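Local coordinates for ketol-acid reductoisomerase (NAD(+)) (uncultured archaeon GZfos26G2, PDB 4XDY), which catalyses the magnesium-dependent methyl migration and NADH-dependent reduction that turn (S)-2-acetolactate into (R)-2,3-dihydroxyisovalerate in branched-chain amino-acid biosynthesis, at residues V127-V132 against V157-S162. Numbering follows the deposited sequence.
Sequences VDVIMV and VKQNPS
Asp128 holds Ser162 with both carboxylate oxygens, each met on its syn side: OD1 takes the backbone N of Ser162 at 3.0 Å, 19° out of the carboxylate plane, and OD2 takes the Ser162 hydroxyl OG at 2.5 Å. The same OG accepts from the Glu164 amide, just ahead of helix 165-175; serine fits because one hydroxyl both gives and takes. An aspartate suits its place because its short chain carries two acceptors; an alanine here would probably leave the amide and hydroxyl of Ser162 without these partners and let the loop shift. Pro161 packs its ring CD against Asp128 OD1.

The backbones pair antiparallel through a classic beta bulge, Lys158 and Gln159 both facing Val129. Val129 O accepts a bond from Lys158 N at 2.8 Å and a weak, longer one from Gln159 N, while Val129 N donates to Gln159 O at 3.0 Å. From within the bulge, Gln159 sets CG beside its own backbone N (chi1 -62°) and extends from there, and NE2 reaches Val127 O at 2.9 Å, in the carbonyl plane. A glutamine suits because this nitrogen also serves Pro124 O.

Van der Waals contacts flank these bonds. Val129 CG1 lies against Lys158 CB at 3.8 Å, and its CG2 touches Gln159 NE2; Lys158 NZ forms a salt bridge with Glu189. On the other face of the sheet, Ile130 CG2 meets Val157 CG2 at 4.1 Å, beta-branched residues suited to a strand, with Ala165 covering both.

Past the bulge, side chains join the pairing, and two donors from Ser162 would probably compensate the carboxylate's charge while pinning the loop to the strand.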
loop_
_atom_site.group_PDB
_atom_site.type_symbol
_atom_site.label_atom_id
_atom_site.label_comp_id
_atom_site.label_asym_id
_atom_site.label_seq_id
_atom_site.Cartn_x
_atom_site.Cartn_y
_atom_site.Cartn_z
ATOM N N VAL A 127 33.780 -17.732 14.907
ATOM C CA VAL A 127 32.656 -18.022 14.009
ATOM C C VAL A 127 32.383 -16.868 13.075
ATOM O O VAL A 127 32.617 -15.725 13.414
ATOM C CB VAL A 127 31.300 -18.403 14.796
ATOM C CG1 VAL A 127 31.560 -19.581 15.723
ATOM C CG2 VAL A 127 30.790 -17.202 15.545
ATOM N N ASP A 128 31.896 -17.173 11.901
ATOM C CA ASP A 128 31.534 -16.120 10.999
ATOM C C ASP A 128 30.211 -15.511 11.602
ATOM O O ASP A 128 29.381 -16.261 12.191
ATOM C CB ASP A 128 31.263 -16.628 9.657
ATOM C CG ASP A 128 32.556 -17.126 8.855
ATOM O OD1 ASP A 128 33.631 -16.642 9.148
ATOM O OD2 ASP A 128 32.318 -17.875 7.888
ATOM N N VAL A 129 30.003 -14.232 11.321
ATOM C CA VAL A 129 28.768 -13.535 11.781
ATOM C C VAL A 129 28.236 -12.711 10.615
ATOM O O VAL A 129 28.927 -11.770 10.119
ATOM C CB VAL A 129 28.996 -12.673 13.022
ATOM C CG1 VAL A 129 27.670 -11.958 13.482
ATOM C CG2 VAL A 129 29.533 -13.472 14.150
ATOM N N ILE A 130 27.072 -13.114 10.136
ATOM C CA ILE A 130 26.490 -12.594 8.942
ATOM C C ILE A 130 25.035 -12.176 9.159
ATOM O O ILE A 130 24.388 -12.639 10.101
ATOM C CB ILE A 130 26.612 -13.554 7.764
ATOM C CG1 ILE A 130 25.990 -14.876 8.113
ATOM C CG2 ILE A 130 28.119 -13.720 7.446
ATOM C CD1 ILE A 130 25.823 -15.751 6.927
ATOM N N MET A 131 24.526 -11.401 8.214
ATOM C CA MET A 131 23.126 -11.005 8.214
ATOM C C MET A 131 22.590 -10.975 6.819
ATOM O O MET A 131 23.222 -10.408 5.889
ATOM C CB MET A 131 22.918 -9.603 8.876
ATOM C CG MET A 131 21.488 -9.270 8.617
ATOM S SD MET A 131 21.015 -8.005 9.697
ATOM C CE MET A 131 21.825 -6.905 9.022
ATOM N N VAL A 132 21.445 -11.615 6.620
ATOM C CA VAL A 132 20.653 -11.510 5.412
ATOM C C VAL A 132 19.270 -10.946 5.780
ATOM O O VAL A 132 18.425 -11.672 6.360
ATOM C CB VAL A 132 20.592 -12.826 4.634
ATOM C CG1 VAL A 132 22.042 -13.245 4.242
ATOM C CG2 VAL A 132 19.973 -14.003 5.457
ATOM N N VAL A 157 28.331 -8.376 6.981
ATOM C CA VAL A 157 29.295 -9.293 7.587
ATOM C C VAL A 157 29.990 -8.622 8.715
ATOM O O VAL A 157 30.644 -7.587 8.554
ATOM C CB VAL A 157 30.341 -9.809 6.537
ATOM C CG1 VAL A 157 31.296 -10.760 7.251
ATOM C CG2 VAL A 157 29.665 -10.471 5.390
ATOM N N LYS A 158 29.886 -9.200 9.896
ATOM C CA LYS A 158 30.474 -8.599 11.081
ATOM C C LYS A 158 31.817 -9.320 11.382
ATOM O O LYS A 158 32.706 -8.679 11.872
ATOM C CB LYS A 158 29.568 -8.842 12.274
ATOM C CG LYS A 158 30.106 -8.382 13.646
ATOM C CD LYS A 158 30.107 -6.861 13.601
ATOM C CE LYS A 158 30.375 -6.125 14.886
ATOM N NZ LYS A 158 30.049 -4.719 14.458
ATOM N N GLN A 159 31.863 -10.642 11.144
ATOM C CA GLN A 159 33.100 -11.469 11.412
ATOM C C GLN A 159 33.270 -12.472 10.259
ATOM O O GLN A 159 32.312 -13.091 9.785
ATOM C CB GLN A 159 32.995 -12.280 12.709
ATOM C CG GLN A 159 32.850 -11.458 13.952
ATOM C CD GLN A 159 32.932 -12.183 15.247
ATOM O OE1 GLN A 159 32.804 -11.529 16.265
ATOM N NE2 GLN A 159 32.960 -13.503 15.243
ATOM N N ASN A 160 34.533 -12.668 9.844
ATOM C CA ASN A 160 34.819 -13.501 8.662
ATOM C C ASN A 160 36.094 -14.381 8.926
ATOM O O ASN A 160 37.006 -14.479 8.031
ATOM C CB ASN A 160 35.070 -12.586 7.477
ATOM C CG ASN A 160 35.354 -13.338 6.210
ATOM O OD1 ASN A 160 34.865 -14.446 5.972
ATOM N ND2 ASN A 160 36.187 -12.719 5.379
ATOM N N PRO A 161 36.126 -15.070 10.060
ATOM C CA PRO A 161 37.336 -15.901 10.284
ATOM C C PRO A 161 37.515 -17.100 9.337
ATOM O O PRO A 161 38.661 -17.604 9.218
ATOM C CB PRO A 161 37.189 -16.350 11.738
ATOM C CG PRO A 161 35.708 -16.341 11.977
ATOM C CD PRO A 161 35.290 -15.087 11.267
ATOM N N SER A 162 36.457 -17.504 8.657
ATOM C CA SER A 162 36.541 -18.590 7.706
ATOM C C SER A 162 36.966 -18.114 6.335
ATOM O O SER A 162 37.177 -18.928 5.441
ATOM C CB SER A 162 35.217 -19.366 7.604
ATOM O OG SER A 162 34.375 -18.727 6.658
#